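Side-chain contact in CTD kinase subunit gamma (PDB 5CE7), which probably helps activate, as the gamma subunit, the kinase complex that hyperphosphorylates the RNA polymerase II C-terminal repeats, and is represented here by its noncanonical CTD-interacting domain: residues N125-K128 / D129-T133. Residues are numbered along the deposited sequence; the frame is centred on the assembly and turned at random.
Sequences NQYK and DAMAT
Y127 and M131, a selenomethionine one helical turn further on, run next to each other off the same side of the helix, so that CG of M131 sits over one face of the phenol ring. This CH-pi contact puts M131 CG 3.7 Å from the Y127 ring centroid, 18° off the ring normal and displaced toward the CE1 side. The SE atom approaches more obliquely, 4.6 Å from the centroid, which adds a Met-aromatic contact. With chi1 at 178°, the Y127 ring is placed opposite the backbone N and beside the carbonyl carbon, which brings it next to the following turn; the bends of M131 at chi2 and chi3 carry its polarisable SE past the CE1-CZ rim and CE toward Y127 OH. With Y127 replaced by an alanine, M131 CG would probably lose the face it packs on, and H117 its stacking partner.

The spacing of the pair is set by the alpha-helical bond from M131 N to Y127 O, 2.8 Å, with A130 N to Q126 O before it and A132 N to K128 O after it. At T133, OG1 donates to D129 O at 3.0 Å, so this carbonyl accepts both the hydroxyl and T133 N, from opposite faces of its plane; a short beta-hydroxyl suits this fold-back onto the preceding turn.

Side chains of this turn of helix 124-139 pack on helices 100-118 and 88-95. Toward helix 100-118, Y127 and M131 both touch L113, and the tyrosine ring stacks with H117. Small A130 is buried between L113 and V92 of helix 88-95, while Q126 rests on I88 and links to helix 80-86 through a hydrogen bond from NE2 to S85 OG.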
loop_
_atom_site.group_PDB
_atom_site.type_symbol
_atom_site.label_atom_id
_atom_site.label_comp_id
_atom_site.label_asym_id
_atom_site.label_seq_id
_atom_site.Cartn_x
_atom_site.Cartn_y
_atom_site.Cartn_z
ATOM N N ASN A 125 -7.188 6.306 -15.938
ATOM C CA ASN A 125 -8.061 5.138 -16.017
ATOM C C ASN A 125 -8.069 4.305 -14.730
ATOM O O ASN A 125 -9.140 3.943 -14.237
ATOM C CB ASN A 125 -7.683 4.244 -17.200
ATOM C CG ASN A 125 -8.743 3.206 -17.491
ATOM O OD1 ASN A 125 -9.925 3.531 -17.611
ATOM N ND2 ASN A 125 -8.333 1.943 -17.579
ATOM N N GLN A 126 -6.876 3.995 -14.213
ATOM C CA GLN A 126 -6.731 3.311 -12.926
ATOM C C GLN A 126 -7.436 4.050 -11.781
ATOM O O GLN A 126 -8.180 3.447 -11.006
ATOM C CB GLN A 126 -5.252 3.136 -12.577
ATOM C CG GLN A 126 -4.478 2.250 -13.550
ATOM C CD GLN A 126 -2.998 2.199 -13.221
ATOM O OE1 GLN A 126 -2.277 3.172 -13.415
ATOM N NE2 GLN A 126 -2.542 1.059 -12.708
ATOM N N TYR A 127 -7.189 5.354 -11.679
ATOM C CA TYR A 127 -7.794 6.178 -10.644
ATOM C C TYR A 127 -9.313 6.142 -10.758
ATOM O O TYR A 127 -10.025 5.966 -9.758
ATOM C CB TYR A 127 -7.281 7.611 -10.752
ATOM C CG TYR A 127 -7.886 8.575 -9.751
ATOM C CD1 TYR A 127 -7.634 8.448 -8.385
ATOM C CD2 TYR A 127 -8.696 9.628 -10.175
ATOM C CE1 TYR A 127 -8.182 9.329 -7.470
ATOM C CE2 TYR A 127 -9.247 10.515 -9.265
ATOM C CZ TYR A 127 -8.987 10.362 -7.916
ATOM O OH TYR A 127 -9.535 11.248 -7.017
ATOM N N LYS A 128 -9.808 6.291 -11.981
ATOM C CA LYS A 128 -11.239 6.236 -12.234
ATOM C C LYS A 128 -11.803 4.872 -11.847
ATOM O O LYS A 128 -12.848 4.791 -11.207
ATOM C CB LYS A 128 -11.557 6.544 -13.704
ATOM C CG LYS A 128 -11.421 8.024 -14.090
ATOM C CD LYS A 128 -11.921 8.270 -15.515
ATOM C CE LYS A 128 -11.852 9.745 -15.908
ATOM N NZ LYS A 128 -10.583 10.102 -16.602
ATOM N N ASP A 129 -11.116 3.807 -12.249
ATOM C CA ASP A 129 -11.526 2.448 -11.892
ATOM C C ASP A 129 -11.530 2.225 -10.377
ATOM O O ASP A 129 -12.476 1.674 -9.823
ATOM C CB ASP A 129 -10.611 1.403 -12.551
ATOM C CG ASP A 129 -11.000 1.101 -14.003
ATOM O OD1 ASP A 129 -12.054 1.584 -14.470
ATOM O OD2 ASP A 129 -10.251 0.366 -14.672
ATOM N N ALA A 130 -10.455 2.631 -9.717
ATOM C CA ALA A 130 -10.317 2.414 -8.278
ATOM C C ALA A 130 -11.327 3.249 -7.489
ATOM O O ALA A 130 -11.911 2.782 -6.508
ATOM C CB ALA A 130 -8.893 2.729 -7.838
HETATM N N MSE A 131 -11.538 4.485 -7.925
HETATM C CA MSE A 131 -12.543 5.357 -7.305
HETATM C C MSE A 131 -13.959 4.801 -7.480
HETATM O O MSE A 131 -14.792 4.898 -6.568
HETATM C CB MSE A 131 -12.446 6.786 -7.854
HETATM C CG MSE A 131 -11.196 7.538 -7.390
HETATM SE SE MSE A 131 -11.209 7.946 -5.465
HETATM C CE MSE A 131 -12.600 9.335 -5.516
ATOM N N ALA A 132 -14.237 4.212 -8.642
ATOM C CA ALA A 132 -15.553 3.591 -8.855
ATOM C C ALA A 132 -15.737 2.368 -7.948
ATOM O O ALA A 132 -16.842 2.068 -7.506
ATOM C CB ALA A 132 -15.750 3.209 -10.322
ATOM N N THR A 133 -14.648 1.659 -7.680
ATOM C CA THR A 133 -14.698 0.516 -6.783
ATOM C C THR A 133 -15.046 0.960 -5.369
ATOM O O THR A 133 -15.918 0.383 -4.731
ATOM C CB THR A 133 -13.362 -0.254 -6.767
ATOM O OG1 THR A 133 -13.082 -0.730 -8.087
ATOM C CG2 THR A 133 -13.443 -1.443 -5.815
#